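Local coordinates for protein decapping nuclease RAI1 (Candida albicans, PDB 5BUD) that removes the NAD cap, and hydrolyses other 5' ends, of RNAs using a divalent metal, and stabilises and stimulates the exoribonuclease RAT1, at residues A[168-180]-A[191-203]. Numbering follows the deposited sequence.
Sequences EYVGYKFETIATI and QIENRNKKVVNNY. With MN (manganese (II) ion), chain G; nucleotides of chain C.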
loop_
_atom_site.group_PDB
_atom_site.type_symbol
_atom_site.label_atom_id
_atom_site.label_comp_id
_atom_site.label_asym_id
_atom_site.label_seq_id
_atom_site.Cartn_x
_atom_site.Cartn_y
_atom_site.Cartn_z
ATOM N N GLU A 168 -7.013 -14.314 -7.121
ATOM C CA GLU A 168 -6.456 -12.995 -7.451
ATOM C C GLU A 168 -7.503 -12.105 -8.077
ATOM O O GLU A 168 -7.577 -10.905 -7.811
ATOM C CB GLU A 168 -5.195 -13.121 -8.341
ATOM C CG GLU A 168 -4.000 -13.596 -7.534
ATOM C CD GLU A 168 -2.788 -14.070 -8.327
ATOM O OE1 GLU A 168 -1.849 -14.577 -7.679
ATOM O OE2 GLU A 168 -2.746 -13.951 -9.565
ATOM N N TYR A 169 -8.348 -12.700 -8.899
ATOM C CA TYR A 169 -9.369 -11.954 -9.605
ATOM C C TYR A 169 -10.471 -11.546 -8.640
ATOM O O TYR A 169 -11.019 -10.455 -8.716
ATOM C CB TYR A 169 -9.940 -12.823 -10.716
ATOM C CG TYR A 169 -11.155 -12.267 -11.341
ATOM C CD1 TYR A 169 -11.077 -11.237 -12.254
ATOM C CD2 TYR A 169 -12.403 -12.790 -11.040
ATOM C CE1 TYR A 169 -12.217 -10.732 -12.850
ATOM C CE2 TYR A 169 -13.538 -12.294 -11.615
ATOM C CZ TYR A 169 -13.435 -11.262 -12.524
ATOM O OH TYR A 169 -14.580 -10.775 -13.096
ATOM N N VAL A 170 -10.753 -12.438 -7.696
ATOM C CA VAL A 170 -11.822 -12.218 -6.727
ATOM C C VAL A 170 -11.671 -10.869 -6.053
ATOM O O VAL A 170 -12.651 -10.170 -5.850
ATOM C CB VAL A 170 -11.846 -13.385 -5.704
ATOM C CG1 VAL A 170 -12.511 -13.001 -4.389
ATOM C CG2 VAL A 170 -12.548 -14.606 -6.324
ATOM N N GLY A 171 -10.449 -10.515 -5.656
ATOM C CA GLY A 171 -10.196 -9.234 -4.948
ATOM C C GLY A 171 -10.687 -8.037 -5.730
ATOM O O GLY A 171 -11.276 -7.093 -5.192
ATOM N N TYR A 172 -10.383 -8.034 -7.015
ATOM C CA TYR A 172 -10.821 -6.947 -7.907
ATOM C C TYR A 172 -12.302 -7.020 -8.218
ATOM O O TYR A 172 -12.967 -6.006 -8.324
ATOM C CB TYR A 172 -10.022 -7.021 -9.220
ATOM C CG TYR A 172 -8.546 -6.809 -9.036
ATOM C CD1 TYR A 172 -8.045 -5.609 -8.507
ATOM C CD2 TYR A 172 -7.652 -7.792 -9.387
ATOM C CE1 TYR A 172 -6.687 -5.423 -8.332
ATOM C CE2 TYR A 172 -6.297 -7.615 -9.233
ATOM C CZ TYR A 172 -5.819 -6.431 -8.705
ATOM O OH TYR A 172 -4.460 -6.305 -8.587
ATOM N N LYS A 173 -12.850 -8.221 -8.325
ATOM C CA LYS A 173 -14.293 -8.364 -8.572
ATOM C C LYS A 173 -15.093 -7.814 -7.399
ATOM O O LYS A 173 -16.127 -7.150 -7.567
ATOM C CB LYS A 173 -14.644 -9.845 -8.805
ATOM C CG LYS A 173 -16.129 -10.124 -9.051
ATOM C CD LYS A 173 -16.656 -9.617 -10.389
ATOM C CE LYS A 173 -18.048 -10.196 -10.647
ATOM N NZ LYS A 173 -18.670 -9.608 -11.868
ATOM N N PHE A 174 -14.601 -8.065 -6.187
ATOM C CA PHE A 174 -15.260 -7.563 -5.004
ATOM C C PHE A 174 -15.303 -6.041 -5.014
ATOM O O PHE A 174 -16.348 -5.449 -4.708
ATOM C CB PHE A 174 -14.566 -8.102 -3.729
ATOM C CG PHE A 174 -15.197 -7.636 -2.461
ATOM C CD1 PHE A 174 -16.500 -8.000 -2.140
ATOM C CD2 PHE A 174 -14.490 -6.845 -1.570
ATOM C CE1 PHE A 174 -17.091 -7.561 -0.956
ATOM C CE2 PHE A 174 -15.069 -6.411 -0.369
ATOM C CZ PHE A 174 -16.380 -6.754 -0.077
ATOM N N GLU A 175 -14.183 -5.409 -5.379
ATOM C CA GLU A 175 -14.141 -3.976 -5.491
ATOM C C GLU A 175 -15.173 -3.481 -6.498
ATOM O O GLU A 175 -15.818 -2.463 -6.279
ATOM C CB GLU A 175 -12.766 -3.469 -5.945
ATOM C CG GLU A 175 -11.618 -3.669 -4.977
ATOM C CD GLU A 175 -10.283 -3.247 -5.605
ATOM O OE1 GLU A 175 -10.321 -2.662 -6.699
ATOM O OE2 GLU A 175 -9.210 -3.520 -5.057
ATOM N N THR A 176 -15.303 -4.212 -7.593
ATOM C CA THR A 176 -16.225 -3.846 -8.662
ATOM C C THR A 176 -17.678 -3.954 -8.207
ATOM O O THR A 176 -18.437 -3.047 -8.452
ATOM C CB THR A 176 -15.960 -4.715 -9.916
ATOM O OG1 THR A 176 -14.595 -4.529 -10.322
ATOM C CG2 THR A 176 -16.880 -4.333 -11.049
ATOM N N ILE A 177 -18.048 -5.037 -7.523
ATOM C CA ILE A 177 -19.454 -5.232 -7.122
ATOM C C ILE A 177 -19.849 -4.507 -5.827
ATOM O O ILE A 177 -21.035 -4.327 -5.574
ATOM C CB ILE A 177 -19.882 -6.716 -7.162
ATOM C CG1 ILE A 177 -19.096 -7.607 -6.183
ATOM C CG2 ILE A 177 -19.670 -7.251 -8.565
ATOM C CD1 ILE A 177 -19.579 -7.566 -4.754
ATOM N N ALA A 178 -18.863 -3.986 -5.091
ATOM C CA ALA A 178 -19.098 -3.290 -3.806
ATOM C C ALA A 178 -19.035 -1.783 -3.875
ATOM O O ALA A 178 -19.314 -1.110 -2.873
ATOM C CB ALA A 178 -18.128 -3.803 -2.744
ATOM N N THR A 179 -18.709 -1.221 -5.048
ATOM C CA THR A 179 -18.587 0.212 -5.172
ATOM C C THR A 179 -19.379 0.766 -6.386
ATOM O O THR A 179 -19.704 0.031 -7.311
ATOM C CB THR A 179 -17.119 0.634 -5.369
ATOM O OG1 THR A 179 -16.647 0.165 -6.652
ATOM C CG2 THR A 179 -16.221 0.107 -4.222
ATOM N N ILE A 180 -19.645 2.056 -6.333
ATOM C CA ILE A 180 -20.331 2.823 -7.392
ATOM C C ILE A 180 -19.504 4.078 -7.734
ATOM O O ILE A 180 -18.789 4.616 -6.868
ATOM C CB ILE A 180 -21.763 3.197 -6.930
ATOM C CG1 ILE A 180 -21.751 3.700 -5.474
ATOM C CG2 ILE A 180 -22.664 1.983 -7.063
ATOM C CD1 ILE A 180 -23.046 4.327 -4.984
ATOM N N GLN A 191 -26.900 1.585 -13.121
ATOM C CA GLN A 191 -25.528 1.519 -12.614
ATOM C C GLN A 191 -25.396 0.580 -11.417
ATOM O O GLN A 191 -24.548 -0.304 -11.418
ATOM C CB GLN A 191 -25.047 2.904 -12.196
ATOM C CG GLN A 191 -24.477 3.741 -13.323
ATOM C CD GLN A 191 -24.959 5.169 -13.239
ATOM O OE1 GLN A 191 -26.148 5.438 -13.412
ATOM N NE2 GLN A 191 -24.049 6.090 -12.954
ATOM N N ILE A 192 -26.233 0.778 -10.402
ATOM C CA ILE A 192 -26.190 -0.070 -9.211
ATOM C C ILE A 192 -26.415 -1.540 -9.601
ATOM O O ILE A 192 -25.647 -2.428 -9.196
ATOM C CB ILE A 192 -27.233 0.356 -8.164
ATOM C CG1 ILE A 192 -26.805 1.654 -7.480
ATOM C CG2 ILE A 192 -27.425 -0.743 -7.118
ATOM C CD1 ILE A 192 -27.897 2.295 -6.645
ATOM N N GLU A 193 -27.455 -1.785 -10.396
ATOM C CA GLU A 193 -27.867 -3.153 -10.715
ATOM C C GLU A 193 -26.895 -3.851 -11.654
ATOM O O GLU A 193 -26.693 -5.058 -11.541
ATOM C CB GLU A 193 -29.274 -3.178 -11.333
ATOM C CG GLU A 193 -30.409 -2.902 -10.362
ATOM C CD GLU A 193 -31.779 -3.042 -11.022
ATOM O OE1 GLU A 193 -32.007 -2.425 -12.086
ATOM O OE2 GLU A 193 -32.636 -3.772 -10.475
ATOM N N ASN A 194 -26.297 -3.097 -12.573
ATOM C CA ASN A 194 -25.467 -3.678 -13.629
ATOM C C ASN A 194 -24.019 -4.006 -13.232
ATOM O O ASN A 194 -23.208 -4.377 -14.089
ATOM C CB ASN A 194 -25.437 -2.737 -14.834
ATOM C CG ASN A 194 -26.801 -2.566 -15.480
ATOM O OD1 ASN A 194 -27.775 -3.242 -15.125
ATOM N ND2 ASN A 194 -26.881 -1.635 -16.428
ATOM N N ARG A 195 -23.688 -3.863 -11.951
ATOM C CA ARG A 195 -22.299 -3.982 -11.509
ATOM C C ARG A 195 -21.749 -5.361 -11.675
ATOM O O ARG A 195 -20.592 -5.530 -12.032
ATOM C CB ARG A 195 -22.184 -3.569 -10.052
ATOM C CG ARG A 195 -22.239 -2.080 -9.925
ATOM C CD ARG A 195 -21.971 -1.677 -8.521
ATOM N NE ARG A 195 -23.010 -2.172 -7.618
ATOM C CZ ARG A 195 -22.986 -1.982 -6.310
ATOM N NH1 ARG A 195 -21.982 -1.312 -5.766
ATOM N NH2 ARG A 195 -23.973 -2.434 -5.551
ATOM N N ASN A 196 -22.590 -6.356 -11.430
ATOM C CA ASN A 196 -22.181 -7.753 -11.518
ATOM C C ASN A 196 -21.853 -8.163 -12.959
ATOM O O ASN A 196 -21.236 -9.198 -13.175
ATOM C CB ASN A 196 -23.276 -8.659 -10.944
ATOM C CG ASN A 196 -22.760 -10.026 -10.509
ATOM O OD1 ASN A 196 -21.559 -10.219 -10.282
ATOM N ND2 ASN A 196 -23.680 -10.991 -10.371
ATOM N N LYS A 197 -22.259 -7.362 -13.945
ATOM C CA LYS A 197 -21.927 -7.657 -15.355
ATOM C C LYS A 197 -20.778 -6.802 -15.884
ATOM O O LYS A 197 -20.246 -7.067 -16.944
ATOM C CB LYS A 197 -23.155 -7.467 -16.250
ATOM C CG LYS A 197 -24.243 -8.509 -16.022
ATOM C CD LYS A 197 -25.577 -8.059 -16.612
ATOM C CE LYS A 197 -26.700 -9.057 -16.341
ATOM N NZ LYS A 197 -26.525 -10.360 -17.048
ATOM N N LYS A 198 -20.404 -5.761 -15.148
ATOM C CA LYS A 198 -19.326 -4.870 -15.582
ATOM C C LYS A 198 -18.024 -5.659 -15.733
ATOM O O LYS A 198 -17.739 -6.553 -14.937
ATOM C CB LYS A 198 -19.181 -3.744 -14.558
ATOM C CG LYS A 198 -18.415 -2.533 -15.024
ATOM C CD LYS A 198 -18.071 -1.622 -13.851
ATOM C CE LYS A 198 -19.285 -1.229 -13.034
ATOM N NZ LYS A 198 -18.988 -0.061 -12.152
ATOM N N VAL A 199 -17.265 -5.350 -16.787
ATOM C CA VAL A 199 -15.938 -5.899 -17.007
ATOM C C VAL A 199 -15.005 -5.423 -15.906
ATOM O O VAL A 199 -14.914 -4.242 -15.645
ATOM C CB VAL A 199 -15.352 -5.433 -18.366
ATOM C CG1 VAL A 199 -13.885 -5.782 -18.471
ATOM C CG2 VAL A 199 -16.127 -6.052 -19.524
ATOM N N VAL A 200 -14.317 -6.352 -15.256
ATOM C CA VAL A 200 -13.408 -5.996 -14.175
ATOM C C VAL A 200 -12.024 -5.666 -14.770
ATOM O O VAL A 200 -11.537 -6.382 -15.649
ATOM C CB VAL A 200 -13.265 -7.145 -13.176
ATOM C CG1 VAL A 200 -12.178 -6.820 -12.157
ATOM C CG2 VAL A 200 -14.603 -7.413 -12.499
ATOM N N ASN A 201 -11.434 -4.574 -14.307
ATOM C CA ASN A 201 -10.056 -4.215 -14.611
ATOM C C ASN A 201 -9.278 -3.831 -13.346
ATOM O O ASN A 201 -9.880 -3.410 -12.348
ATOM C CB ASN A 201 -10.000 -3.059 -15.626
ATOM C CG ASN A 201 -10.267 -1.702 -15.015
ATOM O OD1 ASN A 201 -9.376 -1.081 -14.449
ATOM N ND2 ASN A 201 -11.489 -1.205 -15.163
ATOM N N ASN A 202 -7.952 -3.998 -13.375
ATOM C CA ASN A 202 -7.105 -3.407 -12.338
ATOM C C ASN A 202 -6.210 -2.284 -12.855
ATOM O O ASN A 202 -5.168 -1.982 -12.270
ATOM C CB ASN A 202 -6.308 -4.465 -11.558
ATOM C CG ASN A 202 -5.272 -5.199 -12.413
ATOM O OD1 ASN A 202 -5.319 -5.212 -13.658
ATOM N ND2 ASN A 202 -4.342 -5.828 -11.740
ATOM N N TYR A 203 -6.679 -1.590 -13.881
ATOM C CA TYR A 203 -5.952 -0.462 -14.421
ATOM C C TYR A 203 -6.297 0.795 -13.669
ATOM O O TYR A 203 -5.420 1.589 -13.339
ATOM C CB TYR A 203 -6.292 -0.255 -15.901
ATOM C CG TYR A 203 -5.504 -1.112 -16.826
ATOM C CD1 TYR A 203 -5.833 -2.446 -17.003
ATOM C CD2 TYR A 203 -4.438 -0.588 -17.566
ATOM C CE1 TYR A 203 -5.124 -3.247 -17.866
ATOM C CE2 TYR A 203 -3.729 -1.386 -18.442
ATOM C CZ TYR A 203 -4.083 -2.711 -18.593
ATOM O OH TYR A 203 -3.404 -3.546 -19.444
HETATM MN MN MN G . -8.777 -1.300 -7.497
ATOM O OP3 U C 1 -4.059 -4.214 -1.459
ATOM P P U C 1 -5.452 -4.377 -1.958
ATOM O OP1 U C 1 -6.316 -5.122 -0.993
ATOM O OP2 U C 1 -6.010 -3.086 -2.493
ATOM O "O5'" U C 1 -5.234 -5.328 -3.229
ATOM C "C5'" U C 1 -6.230 -5.355 -4.263
ATOM C "C4'" U C 1 -6.344 -6.726 -4.891
ATOM O "O4'" U C 1 -5.249 -6.929 -5.820
ATOM C "C3'" U C 1 -6.277 -7.941 -3.972
ATOM O "O3'" U C 1 -7.532 -8.166 -3.337
ATOM C "C2'" U C 1 -5.942 -9.032 -4.982
ATOM O "O2'" U C 1 -7.033 -9.374 -5.808
ATOM C "C1'" U C 1 -4.937 -8.307 -5.881
ATOM N N1 U C 1 -3.536 -8.498 -5.478
ATOM C C2 U C 1 -2.932 -9.672 -5.875
ATOM O O2 U C 1 -3.504 -10.512 -6.539
ATOM N N3 U C 1 -1.623 -9.806 -5.493
ATOM C C4 U C 1 -0.873 -8.916 -4.753
ATOM O O4 U C 1 0.297 -9.186 -4.486
ATOM C C5 U C 1 -1.573 -7.730 -4.363
ATOM C C6 U C 1 -2.852 -7.568 -4.723
ATOM P P U C 2 -7.653 -8.999 -1.948
ATOM O OP1 U C 2 -9.106 -9.144 -1.642
ATOM O OP2 U C 2 -6.774 -8.358 -0.944
ATOM O "O5'" U C 2 -6.983 -10.409 -2.253
ATOM C "C5'" U C 2 -7.608 -11.423 -3.059
ATOM C "C4'" U C 2 -6.636 -12.551 -3.351
ATOM O "O4'" U C 2 -5.449 -12.054 -4.029
ATOM C "C3'" U C 2 -6.068 -13.313 -2.163
ATOM O "O3'" U C 2 -7.058 -14.207 -1.671
ATOM C "C2'" U C 2 -4.872 -13.989 -2.815
ATOM O "O2'" U C 2 -5.246 -15.033 -3.695
ATOM C "C1'" U C 2 -4.331 -12.850 -3.674
ATOM N N1 U C 2 -3.329 -12.001 -3.006
ATOM C C2 U C 2 -2.022 -12.463 -2.981
ATOM O O2 U C 2 -1.687 -13.529 -3.469
ATOM N N3 U C 2 -1.131 -11.636 -2.342
ATOM C C4 U C 2 -1.400 -10.420 -1.746
ATOM O O4 U C 2 -0.484 -9.784 -1.230
ATOM C C5 U C 2 -2.769 -10.007 -1.826
ATOM C C6 U C 2 -3.663 -10.789 -2.444
HETATM O O HOH W 1 -14.791 -9.161 -15.802
HETATM O O HOH W 2 -11.484 -3.486 -9.832
HETATM O O HOH W 3 -18.376 -7.101 -12.330
HETATM O O HOH W 4 -17.622 -9.305 -15.162
HETATM O O HOH W 5 -18.280 -0.691 -9.821
HETATM O O HOH W 6 -13.179 -3.076 -12.266
HETATM O O HOH W 7 -9.199 -2.625 -9.293
HETATM O O HOH W 8 -10.400 0.106 -8.549
HETATM O O HOH W 9 -6.826 -0.238 -8.421
HETATM O O HOH W 10 -8.792 0.217 -5.639
#
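Lys173 NZ is gripped from the 191-203 side by Asn196 and by water: it donates to Asn196 O at 2.9 Å, more weakly to Asn196 OD1, and to water 3, which in turn donates to Arg195 O and Lys198 O. The Asn196 O bond meets its carbonyl from above the plane (46° out), and a bend at chi2 (70°) turns the chain so that CD lies against Val200 CG2 and NZ meets Asn196. The Arg195 guanidinium lies among the carbonyls of Ile177 and Thr179, where the chain passes from helix 158-178 into strand 179-180. NH1 donates to Thr179 O at 3.1 Å along a nearly straight path (171°) within the guanidinium plane, and also to Tyr47 O, while NE donates to Ile192 O. Ile177 O stands over the centre of one guanidinium face, 3.1 Å from Arg195 CZ, with angles too poor for a bond; Ile180 CG2 covers the other. The three bonds fix the rotation of the group, and the positive charge is probably favoured by the carbonyls around it. Val200 fills the middle: CG1 meets Tyr172 CB at 3.6 Å, and CG2 makes van der Waals contacts with Thr176 OG1 and Tyr169 OH, the latter hydrogen-bonded to Gly61 O. Asn202 CB presses on one face of the Tyr172 ring, a CH-pi contact 3.5 Å from the centroid; ND2 donates to Tyr172 OH and OD1 accepts from Ile69 N, together orienting the amide. C4' of the U1 ribose of chain C lies over the opposite face, offset toward its rim. Glu175 OE1 binds manganese at 2.2 Å, and water 7, a metal ligand, donates to Asn201 O. In this PD-(D/E)XK-family nuclease the loop thus probably helps shape the metal and RNA site.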